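Local coordinates for protein allantoicase (Saccharomyces cerevisiae, PDB 1O59) that hydrolyses allantoate to (S)-ureidoglycolate and urea, a step of allantoin degradation that lets yeast use purines as a secondary nitrogen source, at residues 44-49 with 94-99; 125-130 with 175-180. All coordinates share one frame; numbering follows the deposited sequence.

Interaction 1: 44-49 with 94-99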
ATOM      1  N   GLY A  44       3.504   4.501   7.529  1.00 63.65           N
ATOM      2  CA  GLY A  44       3.832   5.843   7.074  1.00 64.25           C
ATOM      3  C   GLY A  44       3.502   6.890   8.130  1.00 64.64           C
ATOM      4  O   GLY A  44       2.483   6.772   8.821  1.00 65.50           O
ATOM      5  N   GLN A  45       4.352   7.906   8.253  1.00 64.51           N
ATOM      6  CA  GLN A  45       4.230   8.912   9.298  1.00 65.30           C
ATOM      7  C   GLN A  45       4.496  10.308   8.796  1.00 64.58           C
ATOM      8  O   GLN A  45       5.516  10.554   8.137  1.00 64.29           O
ATOM      9  CB  GLN A  45       5.255   8.661  10.389  1.00 65.57           C
ATOM     10  CG  GLN A  45       4.743   7.922  11.595  1.00 70.15           C
ATOM     11  CD  GLN A  45       5.861   7.106  12.260  1.00 76.06           C
ATOM     12  OE1 GLN A  45       7.026   7.560  12.328  1.00 77.61           O
ATOM     13  NE2 GLN A  45       5.520   5.890  12.722  1.00 79.68           N
ATOM     14  N   VAL A  46       3.622  11.227   9.177  1.00 63.53           N
ATOM     15  CA  VAL A  46       3.879  12.626   8.946  1.00 63.22           C
ATOM     16  C   VAL A  46       4.873  13.135   9.979  1.00 62.22           C
ATOM     17  O   VAL A  46       4.611  13.132  11.172  1.00 62.89           O
ATOM     18  CB  VAL A  46       2.588  13.470   8.941  1.00 63.05           C
ATOM     19  CG1 VAL A  46       2.922  14.926   8.732  1.00 63.18           C
ATOM     20  CG2 VAL A  46       1.640  12.985   7.828  1.00 63.87           C
ATOM     21  N   VAL A  47       6.013  13.592   9.475  1.00 61.52           N
ATOM     22  CA  VAL A  47       7.111  14.112  10.266  1.00 60.40           C
ATOM     23  C   VAL A  47       6.900  15.578  10.531  1.00 59.33           C
ATOM     24  O   VAL A  47       7.096  16.051  11.652  1.00 58.77           O
ATOM     25  CB  VAL A  47       8.448  13.994   9.509  1.00 60.38           C
ATOM     26  CG1 VAL A  47       9.618  14.629  10.330  1.00 61.26           C
ATOM     27  CG2 VAL A  47       8.738  12.552   9.136  1.00 60.68           C
ATOM     28  N   SER A  48       6.545  16.312   9.484  1.00 58.15           N
ATOM     29  CA  SER A  48       6.400  17.745   9.605  1.00 57.58           C
ATOM     30  C   SER A  48       5.581  18.349   8.506  1.00 57.01           C
ATOM     31  O   SER A  48       5.245  17.685   7.550  1.00 56.44           O
ATOM     32  CB  SER A  48       7.773  18.410   9.603  1.00 58.06           C
ATOM     33  OG  SER A  48       7.662  19.738  10.131  1.00 58.88           O
ATOM     34  N   PHE A  49       5.272  19.636   8.641  1.00 57.47           N
ATOM     35  CA  PHE A  49       4.472  20.320   7.641  1.00 58.06           C
ATOM     36  C   PHE A  49       4.675  21.805   7.858  1.00 57.93           C
ATOM     37  O   PHE A  49       5.093  22.244   8.937  1.00 57.16           O
ATOM     38  CB  PHE A  49       2.976  19.912   7.746  1.00 58.97           C
ATOM     39  CG  PHE A  49       2.463  19.934   9.166  1.00 60.31           C
ATOM     40  CD1 PHE A  49       1.985  21.120   9.730  1.00 61.46           C
ATOM     41  CD2 PHE A  49       2.533  18.792   9.967  1.00 61.02           C
ATOM     42  CE1 PHE A  49       1.572  21.161  11.058  1.00 61.44           C
ATOM     43  CE2 PHE A  49       2.100  18.827  11.291  1.00 61.71           C
ATOM     44  CZ  PHE A  49       1.629  20.021  11.842  1.00 61.08           C
ATOM     45  N   ASP A  94       3.486  25.375   0.211  1.00 55.62           N
ATOM     46  CA  ASP A  94       3.301  24.604   1.431  1.00 55.93           C
ATOM     47  C   ASP A  94       3.876  23.211   1.206  1.00 56.63           C
ATOM     48  O   ASP A  94       4.001  22.762   0.059  1.00 56.61           O
ATOM     49  CB  ASP A  94       1.812  24.483   1.796  1.00 55.99           C
ATOM     50  CG  ASP A  94       1.317  25.648   2.620  1.00 57.21           C
ATOM     51  OD1 ASP A  94       1.983  25.965   3.650  1.00 56.69           O
ATOM     52  OD2 ASP A  94       0.273  26.292   2.298  1.00 58.33           O
ATOM     53  N   TRP A  95       4.215  22.539   2.308  1.00 57.22           N
ATOM     54  CA  TRP A  95       4.845  21.238   2.238  1.00 57.98           C
ATOM     55  C   TRP A  95       4.541  20.319   3.430  1.00 58.92           C
ATOM     56  O   TRP A  95       4.153  20.758   4.516  1.00 59.95           O
ATOM     57  CB  TRP A  95       6.353  21.385   2.114  1.00 57.56           C
ATOM     58  CG  TRP A  95       6.913  22.234   3.161  1.00 56.58           C
ATOM     59  CD1 TRP A  95       7.160  23.552   3.071  1.00 56.01           C
ATOM     60  CD2 TRP A  95       7.315  21.834   4.479  1.00 56.72           C
ATOM     61  NE1 TRP A  95       7.667  24.014   4.261  1.00 55.95           N
ATOM     62  CE2 TRP A  95       7.771  22.970   5.139  1.00 56.28           C
ATOM     63  CE3 TRP A  95       7.325  20.623   5.171  1.00 57.32           C
ATOM     64  CZ2 TRP A  95       8.233  22.938   6.445  1.00 56.56           C
ATOM     65  CZ3 TRP A  95       7.780  20.599   6.464  1.00 56.39           C
ATOM     66  CH2 TRP A  95       8.229  21.741   7.085  1.00 56.18           C
ATOM     67  N   VAL A  96       4.731  19.031   3.189  1.00 59.44           N
ATOM     68  CA  VAL A  96       4.627  18.015   4.230  1.00 59.77           C
ATOM     69  C   VAL A  96       5.714  16.985   3.989  1.00 59.35           C
ATOM     70  O   VAL A  96       5.967  16.572   2.840  1.00 58.15           O
ATOM     71  CB  VAL A  96       3.201  17.359   4.272  1.00 59.87           C
ATOM     72  CG1 VAL A  96       2.734  16.964   2.902  1.00 62.16           C
ATOM     73  CG2 VAL A  96       3.178  16.163   5.172  1.00 60.70           C
ATOM     74  N   ILE A  97       6.359  16.603   5.080  1.00 59.15           N
ATOM     75  CA  ILE A  97       7.358  15.582   5.053  1.00 59.76           C
ATOM     76  C   ILE A  97       6.796  14.279   5.648  1.00 60.11           C
ATOM     77  O   ILE A  97       6.158  14.276   6.712  1.00 59.37           O
ATOM     78  CB  ILE A  97       8.613  16.050   5.805  1.00 59.59           C
ATOM     79  CG1 ILE A  97       9.288  17.207   5.060  1.00 60.25           C
ATOM     80  CG2 ILE A  97       9.604  14.912   5.911  1.00 61.23           C
ATOM     81  CD1 ILE A  97      10.255  18.016   5.906  1.00 59.99           C
ATOM     82  N   ILE A  98       7.056  13.166   4.959  1.00 60.43           N
ATOM     83  CA  ILE A  98       6.505  11.864   5.359  1.00 60.38           C
ATOM     84  C   ILE A  98       7.562  10.785   5.307  1.00 60.36           C
ATOM     85  O   ILE A  98       8.227  10.595   4.276  1.00 60.47           O
ATOM     86  CB  ILE A  98       5.334  11.440   4.460  1.00 60.16           C
ATOM     87  CG1 ILE A  98       4.252  12.524   4.399  1.00 60.96           C
ATOM     88  CG2 ILE A  98       4.681  10.185   5.015  1.00 60.52           C
ATOM     89  CD1 ILE A  98       3.404  12.460   3.157  1.00 61.47           C
ATOM     90  N   LYS A  99       7.704  10.083   6.427  1.00 60.04           N
ATOM     91  CA  LYS A  99       8.580   8.966   6.511  1.00 59.95           C
ATOM     92  C   LYS A  99       7.815   7.738   6.044  1.00 59.65           C
ATOM     93  O   LYS A  99       6.667   7.527   6.441  1.00 60.42           O
ATOM     94  CB  LYS A  99       9.055   8.791   7.934  1.00 60.54           C
ATOM     95  CG  LYS A  99      10.167   7.798   8.039  1.00 61.62           C
ATOM     96  CD  LYS A  99      10.833   7.792   9.383  1.00 65.40           C
ATOM     97  CE  LYS A  99      11.896   6.649   9.393  1.00 67.72           C
ATOM     98  NZ  LYS A  99      12.407   6.313  10.770  1.00 70.68           N
TER

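Interaction 2: 125-130 with 175-180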
ATOM      1  N   VAL A 125       1.405  20.562  -7.739  1.00 57.20           N
ATOM      2  CA  VAL A 125       2.084  19.717  -6.795  1.00 57.51           C
ATOM      3  C   VAL A 125       3.426  19.332  -7.422  1.00 57.70           C
ATOM      4  O   VAL A 125       3.545  19.194  -8.650  1.00 57.49           O
ATOM      5  CB  VAL A 125       1.206  18.470  -6.501  1.00 57.95           C
ATOM      6  CG1 VAL A 125       2.013  17.309  -6.048  1.00 59.60           C
ATOM      7  CG2 VAL A 125       0.106  18.779  -5.436  1.00 57.98           C
ATOM      8  N   SER A 126       4.449  19.220  -6.582  1.00 57.87           N
ATOM      9  CA  SER A 126       5.661  18.494  -6.953  1.00 57.99           C
ATOM     10  C   SER A 126       6.039  17.573  -5.770  1.00 58.16           C
ATOM     11  O   SER A 126       5.548  17.741  -4.640  1.00 56.68           O
ATOM     12  CB  SER A 126       6.803  19.433  -7.416  1.00 57.84           C
ATOM     13  OG  SER A 126       7.410  20.173  -6.366  1.00 56.81           O
ATOM     14  N   ILE A 127       6.863  16.565  -6.077  1.00 58.62           N
ATOM     15  CA  ILE A 127       7.345  15.627  -5.083  1.00 58.72           C
ATOM     16  C   ILE A 127       8.856  15.467  -5.134  1.00 58.50           C
ATOM     17  O   ILE A 127       9.462  15.323  -6.201  1.00 58.01           O
ATOM     18  CB  ILE A 127       6.660  14.269  -5.244  1.00 59.08           C
ATOM     19  CG1 ILE A 127       5.133  14.443  -5.353  1.00 59.53           C
ATOM     20  CG2 ILE A 127       6.979  13.363  -4.036  1.00 60.52           C
ATOM     21  CD1 ILE A 127       4.395  13.183  -5.837  1.00 59.69           C
ATOM     22  N   GLU A 128       9.443  15.511  -3.938  1.00 59.34           N
ATOM     23  CA  GLU A 128      10.871  15.265  -3.707  1.00 59.00           C
ATOM     24  C   GLU A 128      11.016  14.117  -2.733  1.00 58.40           C
ATOM     25  O   GLU A 128      10.048  13.734  -2.042  1.00 57.43           O
ATOM     26  CB  GLU A 128      11.529  16.495  -3.127  1.00 58.96           C
ATOM     27  CG  GLU A 128      11.216  17.777  -3.896  1.00 60.42           C
ATOM     28  CD  GLU A 128      12.027  18.986  -3.441  1.00 60.80           C
ATOM     29  OE1 GLU A 128      12.621  18.959  -2.352  1.00 64.06           O
ATOM     30  OE2 GLU A 128      12.051  19.998  -4.175  1.00 65.09           O
ATOM     31  N   ALA A 129      12.216  13.541  -2.706  1.00 58.33           N
ATOM     32  CA  ALA A 129      12.513  12.431  -1.802  1.00 58.08           C
ATOM     33  C   ALA A 129      13.922  12.518  -1.272  1.00 57.99           C
ATOM     34  O   ALA A 129      14.774  13.178  -1.838  1.00 56.41           O
ATOM     35  CB  ALA A 129      12.293  11.094  -2.496  1.00 58.46           C
ATOM     36  N   LEU A 130      14.150  11.865  -0.146  1.00 58.95           N
ATOM     37  CA  LEU A 130      15.511  11.644   0.316  1.00 59.73           C
ATOM     38  C   LEU A 130      15.753  10.283   0.983  1.00 60.32           C
ATOM     39  O   LEU A 130      14.830   9.558   1.374  1.00 60.27           O
ATOM     40  CB  LEU A 130      15.991  12.812   1.204  1.00 60.05           C
ATOM     41  CG  LEU A 130      15.575  13.083   2.663  1.00 59.89           C
ATOM     42  CD1 LEU A 130      16.010  11.983   3.673  1.00 60.22           C
ATOM     43  CD2 LEU A 130      16.188  14.433   3.066  1.00 59.29           C
ATOM     44  N   THR A 175      13.789   7.017   1.598  1.00 57.95           N
ATOM     45  CA  THR A 175      13.165   6.697   2.897  1.00 58.02           C
ATOM     46  C   THR A 175      12.089   7.692   3.336  1.00 58.32           C
ATOM     47  O   THR A 175      11.271   7.371   4.189  1.00 59.51           O
ATOM     48  CB  THR A 175      14.220   6.724   4.016  1.00 57.50           C
ATOM     49  OG1 THR A 175      14.812   8.026   4.057  1.00 59.06           O
ATOM     50  CG2 THR A 175      15.406   5.768   3.776  1.00 55.65           C
ATOM     51  N   HIS A 176      12.155   8.910   2.804  1.00 58.35           N
ATOM     52  CA  HIS A 176      11.300  10.034   3.168  1.00 57.84           C
ATOM     53  C   HIS A 176      10.801  10.750   1.894  1.00 57.66           C
ATOM     54  O   HIS A 176      11.522  10.848   0.917  1.00 56.88           O
ATOM     55  CB  HIS A 176      12.092  11.063   3.972  1.00 57.73           C
ATOM     56  CG  HIS A 176      12.420  10.639   5.367  1.00 57.18           C
ATOM     57  ND1 HIS A 176      13.395   9.709   5.653  1.00 54.50           N
ATOM     58  CD2 HIS A 176      11.929  11.054   6.560  1.00 55.93           C
ATOM     59  CE1 HIS A 176      13.478   9.555   6.961  1.00 56.31           C
ATOM     60  NE2 HIS A 176      12.600  10.361   7.535  1.00 56.53           N
ATOM     61  N   ILE A 177       9.583  11.284   1.958  1.00 57.72           N
ATOM     62  CA  ILE A 177       8.951  11.987   0.846  1.00 57.75           C
ATOM     63  C   ILE A 177       8.565  13.387   1.280  1.00 57.43           C
ATOM     64  O   ILE A 177       8.121  13.583   2.405  1.00 56.75           O
ATOM     65  CB  ILE A 177       7.672  11.193   0.384  1.00 58.11           C
ATOM     66  CG1 ILE A 177       8.071   9.781  -0.113  1.00 57.42           C
ATOM     67  CG2 ILE A 177       6.865  11.987  -0.672  1.00 57.98           C
ATOM     68  CD1 ILE A 177       9.102   9.782  -1.182  1.00 56.42           C
ATOM     69  N   LYS A 178       8.750  14.339   0.371  1.00 57.70           N
ATOM     70  CA  LYS A 178       8.281  15.718   0.537  1.00 57.09           C
ATOM     71  C   LYS A 178       7.262  16.032  -0.543  1.00 58.12           C
ATOM     72  O   LYS A 178       7.541  15.961  -1.751  1.00 58.10           O
ATOM     73  CB  LYS A 178       9.428  16.742   0.451  1.00 56.84           C
ATOM     74  CG  LYS A 178       9.111  18.073   1.149  1.00 56.19           C
ATOM     75  CD  LYS A 178       9.875  19.270   0.621  1.00 55.23           C
ATOM     76  CE  LYS A 178      11.355  19.122   0.751  1.00 53.38           C
ATOM     77  NZ  LYS A 178      12.092  20.338   0.370  1.00 49.14           N
ATOM     78  N   LEU A 179       6.074  16.395  -0.093  1.00 58.92           N
ATOM     79  CA  LEU A 179       5.025  16.859  -0.980  1.00 59.23           C
ATOM     80  C   LEU A 179       5.004  18.371  -0.927  1.00 58.20           C
ATOM     81  O   LEU A 179       4.964  18.958   0.141  1.00 57.70           O
ATOM     82  CB  LEU A 179       3.692  16.273  -0.524  1.00 59.57           C
ATOM     83  CG  LEU A 179       2.403  16.825  -1.132  1.00 60.72           C
ATOM     84  CD1 LEU A 179       2.277  16.468  -2.585  1.00 60.08           C
ATOM     85  CD2 LEU A 179       1.248  16.254  -0.299  1.00 61.43           C
ATOM     86  N   LYS A 180       5.057  18.996  -2.092  1.00 58.20           N
ATOM     87  CA  LYS A 180       4.989  20.447  -2.201  1.00 57.35           C
ATOM     88  C   LYS A 180       3.691  20.820  -2.923  1.00 57.06           C
ATOM     89  O   LYS A 180       3.386  20.274  -3.968  1.00 57.82           O
ATOM     90  CB  LYS A 180       6.180  20.981  -3.003  1.00 57.62           C
ATOM     91  CG  LYS A 180       7.577  20.703  -2.452  1.00 56.74           C
ATOM     92  CD  LYS A 180       8.581  21.646  -3.165  1.00 58.47           C
ATOM     93  CE  LYS A 180       9.979  21.640  -2.522  1.00 60.00           C
ATOM     94  NZ  LYS A 180      11.033  22.367  -3.353  1.00 57.89           N
TER

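Interaction 1: 44-49 with 94-99
W95 has CG between its backbone N and carbonyl carbon (chi1 53°), and its indole ring lies against the backbone of F49 in the facing strand. F49 C sits over one face of the ring, 3.6 Å from W95 CH2 and offset toward the rim. S48 CB meets the ring at its edge, near the plane, 3.8 Å from W95 CZ3. V96 has CG2 anti to N, and this methyl touches V46 CG1 at 3.8 Å; the two valines cross at about a right angle. The strands are antiparallel, and strand 45-49 is one of the two outer strands of a five-stranded sheet in the first allantoicase repeat. A classic beta bulge breaks the register: V47 and S48 both face I97. I97 O accepts from V47 N at 2.9 Å and only weakly from S48 N at 3.5 Å. I97 N returns a bond to S48 O, and the donor stands 39° out of that carbonyl plane. Q45 and K99 pair through two backbone hydrogen bonds. Within the bulge V47 points its CB toward strand 94-99, 3.9 Å from I97 CG2. K99 runs out extended to a salt bridge with E135.

Interaction 2: 125-130 with 175-180
E128 reaches across to two lysines of the facing strand, K178 and K180, in a salt-bridge network on one face of an antiparallel sheet. Strands 124-130 and 176-182 are neighbours in the five-stranded sheet of the first allantoicase repeat. E128 CB lies 4.2 Å from K178 CB, and the two side chains run side by side, pointing the same way. E128 CG is anti to its carbonyl carbon (chi1 -49°), and the chain extends from there. E128 CD comes 3.5 Å from K180 CE. At the tip the oxygens part: E128 OE1 takes K178 NZ at 3.1 Å, and E128 OE2 takes K180 NZ at 2.7 Å. Both ammonium groups stand well above the carboxylate plane. K178 NZ also bridges to E141, and K178 makes a cation-pi contact with W146. An alanine in place of E128 would probably leave K180 without this carboxylate and K178 with one fewer anionic partner. Beneath the network, E128 and K178 exchange two backbone bonds, and the one from K178 N to E128 O is nearly straight at 177°. The other face is apolar. I127 CG2 meets I177 CG2 at 3.6 Å, and A129 CB touches I177 CD1; both isoleucines also touch F190 of strand 186-196. At the far end T175 and H176 both face L130 in a classic beta bulge. L130 O accepts from both backbone N atoms, at 2.8 Å from T175 N. T175 OG1 lies at the edge of the H176 ring, in its plane, and is hydrogen-bonded to ND1.

Following the chain from the N terminus, strand 45-49 is the first of the four strands in these contacts. A long connection with little regular structure leads to strand 94-99, and interaction 1 closes that loop. The chain then forms strand 105-113 of another sheet before it enters 125-130. Strands 147-154 and 160-164 follow, and interaction 2 closes the second loop when 175-180 arrives. The contacts are in series; neither nests in nor crosses the other. They meet within one antiparallel sheet, where strands 94-99 and 176-182 are neighbours. I98 O to I177 N and V96 O to L179 N are probable hydrogen bonds joining them. Together they tie four of the five strands, from the outer strand 45-49 to 124-130.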